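Side-chain contacts in C.Elegans p53 tumor suppressor-like transcription factor (Caenorhabditis elegans, PDB 1T4W), which activates transcription by binding the same DNA consensus sequence as p53 and promotes apoptosis under genotoxic stress, binding one zinc ion per subunit: residues E69-E72 and Y73-N77; K44-L47 and D48-H51. All coordinates share one frame; numbering follows the deposited sequence.

Contact 1 of 2, residues E69-E72 and Y73-N77; sequences ENVE and YAIRN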
ATOM      1  N   GLU A  69       8.922   1.741 -16.260  1.00 80.10           N
ATOM      2  CA  GLU A  69       7.683   0.973 -16.153  1.00 76.62           C
ATOM      3  C   GLU A  69       6.756   1.726 -15.212  1.00 69.96           C
ATOM      4  O   GLU A  69       6.869   1.600 -13.993  1.00 72.75           O
ATOM      5  CB  GLU A  69       7.960  -0.438 -15.619  1.00 70.33           C
ATOM      6  CG  GLU A  69       6.710  -1.252 -15.312  1.00 70.04           C
ATOM      7  CD  GLU A  69       7.015  -2.699 -14.940  1.00 71.17           C
ATOM      8  OE1 GLU A  69       6.408  -3.203 -13.966  1.00 27.91           O
ATOM      9  OE2 GLU A  69       7.851  -3.335 -15.624  1.00 68.77           O
ATOM     10  N   ASN A  70       5.848   2.509 -15.792  1.00 58.98           N
ATOM     11  CA  ASN A  70       4.906   3.326 -15.036  1.00 38.87           C
ATOM     12  C   ASN A  70       3.990   2.616 -14.047  1.00 39.42           C
ATOM     13  O   ASN A  70       3.782   1.398 -14.098  1.00 27.86           O
ATOM     14  CB  ASN A  70       4.085   4.190 -15.989  1.00 57.42           C
ATOM     15  CG  ASN A  70       4.928   5.255 -16.650  1.00 70.65           C
ATOM     16  OD1 ASN A  70       4.423   6.109 -17.379  1.00 78.44           O
ATOM     17  ND2 ASN A  70       6.231   5.212 -16.394  1.00 69.72           N
ATOM     18  N   VAL A  71       3.429   3.410 -13.145  1.00 26.35           N
ATOM     19  CA  VAL A  71       2.609   2.864 -12.091  1.00 34.04           C
ATOM     20  C   VAL A  71       1.434   2.001 -12.539  1.00 17.94           C
ATOM     21  O   VAL A  71       1.262   0.906 -12.018  1.00 25.00           O
ATOM     22  CB  VAL A  71       2.128   3.994 -11.131  1.00 23.12           C
ATOM     23  CG1 VAL A  71       1.156   4.915 -11.848  1.00 30.72           C
ATOM     24  CG2 VAL A  71       1.489   3.385  -9.882  1.00 26.65           C
ATOM     25  N   GLU A  72       0.642   2.472 -13.507  1.00 22.81           N
ATOM     26  CA  GLU A  72      -0.528   1.708 -13.934  1.00 21.18           C
ATOM     27  C   GLU A  72      -0.113   0.332 -14.429  1.00 25.66           C
ATOM     28  O   GLU A  72      -0.792  -0.666 -14.164  1.00 18.64           O
ATOM     29  CB  GLU A  72      -1.344   2.484 -14.992  1.00 14.28           C
ATOM     30  CG  GLU A  72      -2.069   3.721 -14.438  1.00 21.70           C
ATOM     31  CD  GLU A  72      -3.268   3.377 -13.535  1.00 32.88           C
ATOM     32  OE1 GLU A  72      -3.983   2.402 -13.841  1.00 21.52           O
ATOM     33  OE2 GLU A  72      -3.513   4.092 -12.537  1.00 22.01           O
ATOM     34  N   TYR A  73       1.025   0.246 -15.109  1.00 19.51           N
ATOM     35  CA  TYR A  73       1.466  -1.071 -15.543  1.00 21.16           C
ATOM     36  C   TYR A  73       1.981  -1.886 -14.346  1.00 19.50           C
ATOM     37  O   TYR A  73       1.581  -3.032 -14.127  1.00 19.03           O
ATOM     38  CB  TYR A  73       2.576  -0.957 -16.607  1.00 20.14           C
ATOM     39  CG  TYR A  73       2.951  -2.281 -17.209  1.00 20.29           C
ATOM     40  CD1 TYR A  73       3.986  -3.050 -16.674  1.00 25.63           C
ATOM     41  CD2 TYR A  73       2.228  -2.803 -18.293  1.00 25.70           C
ATOM     42  CE1 TYR A  73       4.294  -4.316 -17.204  1.00 21.54           C
ATOM     43  CE2 TYR A  73       2.522  -4.058 -18.822  1.00 28.45           C
ATOM     44  CZ  TYR A  73       3.554  -4.808 -18.272  1.00 29.09           C
ATOM     45  OH  TYR A  73       3.820  -6.056 -18.779  1.00 26.69           O
ATOM     46  N   ALA A  74       2.880  -1.291 -13.573  1.00 19.26           N
ATOM     47  CA  ALA A  74       3.494  -2.002 -12.452  1.00 21.52           C
ATOM     48  C   ALA A  74       2.523  -2.616 -11.450  1.00 21.51           C
ATOM     49  O   ALA A  74       2.690  -3.768 -11.038  1.00 18.55           O
ATOM     50  CB  ALA A  74       4.470  -1.070 -11.717  1.00 20.98           C
ATOM     51  N   ILE A  75       1.492  -1.870 -11.072  1.00 15.18           N
ATOM     52  CA  ILE A  75       0.570  -2.395 -10.073  1.00 15.91           C
ATOM     53  C   ILE A  75      -0.231  -3.597 -10.514  1.00 22.17           C
ATOM     54  O   ILE A  75      -0.787  -4.304  -9.675  1.00 20.31           O
ATOM     55  CB  ILE A  75      -0.375  -1.293  -9.561  1.00 18.98           C
ATOM     56  CG1 ILE A  75      -1.260  -0.789 -10.702  1.00 15.52           C
ATOM     57  CG2 ILE A  75       0.467  -0.167  -8.901  1.00 18.88           C
ATOM     58  CD1 ILE A  75      -2.239   0.301 -10.259  1.00 18.89           C
ATOM     59  N   ARG A  76      -0.290  -3.840 -11.824  1.00 18.46           N
ATOM     60  CA  ARG A  76      -1.028  -4.991 -12.318  1.00 21.33           C
ATOM     61  C   ARG A  76      -0.093  -6.078 -12.902  1.00 17.80           C
ATOM     62  O   ARG A  76      -0.542  -7.096 -13.406  1.00 24.44           O
ATOM     63  CB  ARG A  76      -2.065  -4.532 -13.353  1.00 20.23           C
ATOM     64  CG  ARG A  76      -3.173  -3.619 -12.778  1.00 15.27           C
ATOM     65  CD  ARG A  76      -4.163  -3.162 -13.866  1.00 18.11           C
ATOM     66  NE  ARG A  76      -5.111  -2.184 -13.320  1.00 20.28           N
ATOM     67  CZ  ARG A  76      -4.907  -0.871 -13.334  1.00 20.59           C
ATOM     68  NH1 ARG A  76      -3.802  -0.382 -13.883  1.00 20.83           N
ATOM     69  NH2 ARG A  76      -5.768  -0.045 -12.743  1.00 17.91           N
ATOM     70  N   ASN A  77       1.208  -5.840 -12.817  1.00 19.89           N
ATOM     71  CA  ASN A  77       2.230  -6.780 -13.305  1.00 19.35           C
ATOM     72  C   ASN A  77       2.544  -7.768 -12.183  1.00 19.59           C
ATOM     73  O   ASN A  77       3.051  -7.377 -11.136  1.00 21.97           O
ATOM     74  CB  ASN A  77       3.481  -5.984 -13.687  1.00 24.23           C
ATOM     75  CG  ASN A  77       4.672  -6.869 -14.025  1.00 27.02           C
ATOM     76  OD1 ASN A  77       4.542  -8.068 -14.149  1.00 19.10           O
ATOM     77  ND2 ASN A  77       5.839  -6.259 -14.173  1.00 24.29           N
TER
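The guanidinium of Arg76 takes the Glu72 carboxylate at its edge, OE1 lying near the guanidinium plane, while Ile75 CD1 covers one face, toward the rim. The Tyr73 ring also meets acid at its edge: Glu69 CD comes to 3.5 Å from Tyr73 CD1, with carboxylate and ring 78° apart, though Glu69 is poorly ordered and its placement less certain. In each pair the partners are four residues apart, on or beside the short helix 71-74, a single turn in the p53-like DNA-binding domain. Its backbone bonds, Ala74 N to Asn70 O at 2.9 Å and Ile75 N to Val71 O at 2.9 Å, illustrate how one helical turn brings such side chains together. Glu72 and Arg76 run side by side, and the salt bridge from Arg76 NH1 to Glu72 OE1 is 2.8 Å long; NH1 approaches from above the carboxylate plane. NH2 adds a weak hydrogen bond of 3.2 Å to the same Glu72 OE1. Bent at chi2 (-72°), the Glu72 chain curls back, and its OE2 is hydrogen-bonded to His169 NE2. Replacing Glu72 by an alanine would probably leave Arg76 NH1 without its carboxylate and His169 NE2 without this partner, although Glu166 would still pair with Arg76 NE. Val71 CG2 touches Ile75 CG2 on the side toward strands 152-160 and 166-177. Beyond the helix, Asn77 OD1 accepts from Arg79 N. Its ND2 donates an almost straight 3.1 Å bond to Glu69 OE1, in the plane of its own amide but 28° out of the carboxylate plane, on the syn side.

Contact 2 of 2, residues K44-L47 and D48-H51; sequences KWKL and DKRH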
ATOM      1  N   LYS A  44     -11.580   3.502   1.123  1.00 18.35           N
ATOM      2  CA  LYS A  44     -12.985   3.867   0.992  1.00 21.13           C
ATOM      3  C   LYS A  44     -13.386   3.921  -0.473  1.00 27.06           C
ATOM      4  O   LYS A  44     -12.550   4.176  -1.348  1.00 20.24           O
ATOM      5  CB  LYS A  44     -13.241   5.240   1.644  1.00 19.11           C
ATOM      6  CG  LYS A  44     -13.062   5.267   3.169  1.00 25.57           C
ATOM      7  CD  LYS A  44     -13.154   6.700   3.685  1.00 25.81           C
ATOM      8  CE  LYS A  44     -13.146   6.773   5.221  1.00 27.16           C
ATOM      9  NZ  LYS A  44     -13.322   8.186   5.708  1.00 41.00           N
ATOM     10  N   TRP A  45     -14.659   3.667  -0.748  1.00 19.97           N
ATOM     11  CA  TRP A  45     -15.132   3.736  -2.120  1.00 22.24           C
ATOM     12  C   TRP A  45     -16.629   3.995  -2.220  1.00 29.26           C
ATOM     13  O   TRP A  45     -17.367   3.833  -1.253  1.00 24.79           O
ATOM     14  CB  TRP A  45     -14.791   2.444  -2.891  1.00 16.72           C
ATOM     15  CG  TRP A  45     -15.349   1.167  -2.298  1.00 25.63           C
ATOM     16  CD1 TRP A  45     -16.568   0.594  -2.563  1.00 21.25           C
ATOM     17  CD2 TRP A  45     -14.733   0.344  -1.295  1.00 19.54           C
ATOM     18  NE1 TRP A  45     -16.750  -0.528  -1.787  1.00 18.79           N
ATOM     19  CE2 TRP A  45     -15.642  -0.704  -0.997  1.00 21.14           C
ATOM     20  CE3 TRP A  45     -13.502   0.395  -0.618  1.00 20.07           C
ATOM     21  CZ2 TRP A  45     -15.361  -1.697  -0.049  1.00 23.07           C
ATOM     22  CZ3 TRP A  45     -13.217  -0.589   0.328  1.00 21.58           C
ATOM     23  CH2 TRP A  45     -14.148  -1.628   0.605  1.00 21.43           C
ATOM     24  N   LYS A  46     -17.046   4.428  -3.406  1.00 28.52           N
ATOM     25  CA  LYS A  46     -18.443   4.646  -3.723  1.00 29.60           C
ATOM     26  C   LYS A  46     -18.682   3.865  -5.020  1.00 34.72           C
ATOM     27  O   LYS A  46     -17.934   3.998  -5.994  1.00 23.61           O
ATOM     28  CB  LYS A  46     -18.760   6.114  -3.953  1.00 30.73           C
ATOM     29  CG  LYS A  46     -20.250   6.323  -4.190  1.00 37.47           C
ATOM     30  CD  LYS A  46     -20.482   7.193  -5.405  1.00 55.71           C
ATOM     31  CE  LYS A  46     -21.933   7.119  -5.871  1.00 59.44           C
ATOM     32  NZ  LYS A  46     -22.150   7.965  -7.081  1.00 74.38           N
ATOM     33  N   LEU A  47     -19.715   3.037  -5.018  1.00 31.10           N
ATOM     34  CA  LEU A  47     -20.026   2.217  -6.178  1.00 48.23           C
ATOM     35  C   LEU A  47     -21.173   2.730  -7.016  1.00 52.26           C
ATOM     36  O   LEU A  47     -22.010   3.498  -6.554  1.00 42.21           O
ATOM     37  CB  LEU A  47     -20.349   0.797  -5.736  1.00 51.23           C
ATOM     38  CG  LEU A  47     -19.149   0.011  -5.214  1.00 52.53           C
ATOM     39  CD1 LEU A  47     -19.610  -1.338  -4.691  1.00 49.27           C
ATOM     40  CD2 LEU A  47     -18.134  -0.145  -6.332  1.00 39.63           C
ATOM     41  N   ASP A  48     -21.200   2.293  -8.266  1.00 62.54           N
ATOM     42  CA  ASP A  48     -22.257   2.683  -9.169  1.00 65.16           C
ATOM     43  C   ASP A  48     -23.461   1.782  -8.949  1.00 63.05           C
ATOM     44  O   ASP A  48     -23.523   1.005  -7.990  1.00 53.86           O
ATOM     45  CB  ASP A  48     -21.781   2.600 -10.622  1.00 78.46           C
ATOM     46  CG  ASP A  48     -20.989   1.338 -10.906  1.00 87.73           C
ATOM     47  OD1 ASP A  48     -19.838   1.227 -10.425  1.00 93.01           O
ATOM     48  OD2 ASP A  48     -21.522   0.453 -11.604  1.00 97.70           O
ATOM     49  N   LYS A  49     -24.409   1.884  -9.864  1.00 67.80           N
ATOM     50  CA  LYS A  49     -25.647   1.135  -9.787  1.00 68.68           C
ATOM     51  C   LYS A  49     -25.494  -0.381  -9.902  1.00 61.19           C
ATOM     52  O   LYS A  49     -25.953  -1.130  -9.037  1.00 43.46           O
ATOM     53  CB  LYS A  49     -26.602   1.660 -10.864  1.00 74.51           C
ATOM     54  CG  LYS A  49     -26.855   3.175 -10.782  1.00 85.60           C
ATOM     55  CD  LYS A  49     -25.566   3.992 -10.968  1.00 88.06           C
ATOM     56  CE  LYS A  49     -25.720   5.440 -10.511  1.00 90.72           C
ATOM     57  NZ  LYS A  49     -24.420   6.181 -10.530  1.00 87.93           N
ATOM     58  N   ARG A  50     -24.835  -0.835 -10.961  1.00 63.00           N
ATOM     59  CA  ARG A  50     -24.683  -2.267 -11.172  1.00 66.82           C
ATOM     60  C   ARG A  50     -23.935  -3.057 -10.099  1.00 68.30           C
ATOM     61  O   ARG A  50     -24.028  -4.285 -10.062  1.00 63.26           O
ATOM     62  CB  ARG A  50     -24.043  -2.524 -12.534  1.00 70.59           C
ATOM     63  CG  ARG A  50     -22.702  -1.866 -12.741  1.00 75.27           C
ATOM     64  CD  ARG A  50     -22.060  -2.412 -13.997  1.00 74.41           C
ATOM     65  NE  ARG A  50     -22.065  -3.870 -13.965  1.00 80.78           N
ATOM     66  CZ  ARG A  50     -21.465  -4.647 -14.861  1.00 81.99           C
ATOM     67  NH1 ARG A  50     -20.800  -4.106 -15.876  1.00 79.98           N
ATOM     68  NH2 ARG A  50     -21.527  -5.967 -14.735  1.00 74.19           N
ATOM     69  N   HIS A  51     -23.209  -2.376  -9.219  1.00 59.68           N
ATOM     70  CA  HIS A  51     -22.462  -3.090  -8.188  1.00 55.59           C
ATOM     71  C   HIS A  51     -23.077  -2.987  -6.798  1.00 57.17           C
ATOM     72  O   HIS A  51     -22.684  -3.711  -5.874  1.00 47.02           O
ATOM     73  CB  HIS A  51     -21.016  -2.591  -8.162  1.00 46.34           C
ATOM     74  CG  HIS A  51     -20.322  -2.716  -9.481  1.00 44.10           C
ATOM     75  ND1 HIS A  51     -20.036  -3.935 -10.059  1.00 41.42           N
ATOM     76  CD2 HIS A  51     -19.901  -1.774 -10.360  1.00 44.93           C
ATOM     77  CE1 HIS A  51     -19.472  -3.739 -11.237  1.00 48.63           C
ATOM     78  NE2 HIS A  51     -19.379  -2.436 -11.444  1.00 47.67           N
TER
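Leu47 and His51, four residues apart, make the close part of this turn: Leu47 CD1 lies 3.9 Å from His51 CB, and CD2 comes to 4.2 Å from the same CB. The two side chains cross at about a right angle. The leucine methyls meet the base of the histidine and do not come as close to its ring. Leu47 CG stands anti to the carbonyl carbon (chi1 -70°), and this sends the methyl fork across to His51. The example illustrates how an apolar contact can accompany the bend of a chain leaving a beta strand, with no hydrogen bond between residues 44-47 and 48-51. The imidazole has Asp48 at its edge, with OD1 in the ring plane, although the fine placement of this carboxylate is doubtful.

On the other side, where the lysines reach toward solvent, the contact is loose. Lys46 and Lys49 bring their ammonium groups to 4.5 Å, NZ to NZ, a pairing of like charges that is likely to be mildly unfavourable. Lys46 NZ is hydrogen-bonded to the backbone O of Glu1 at the start of the chain, whereas Lys49 is exposed.

The turn begins where strand 39-46 ends, with Lys46 still paired through its backbone to Trp3 of strand 3-8. Asp48 lies against Glu1 and Lys2, and His51 O accepts from Ser54 OG farther along the loop. Leu47 and His51 both rest on Ile167, so the loop leading from strand 39-46 of the four-stranded sheet packs against strand 166-177 of the larger sheet before the chain returns to that sheet at strand 57-65.

In the fold
Along the chain contact 2 comes first, at the end of strand 39-46, and contact 1 follows after strand 57-65. Their centres are 24 Å apart and their nearest atoms about 14 Å, so they do not touch. What they share is strand 166-177 of the mixed sheet: contact 2 packs on Ile167 and Leu168, contact 1 on His169 and Tyr171. One strand of the p53-like beta sandwich thus receives both a loop leaving the four-stranded sheet and a short helix that also covers strands 57-65 and 152-160. Both lie away from the zinc site, and belong to the scaffold of the DNA-binding domain.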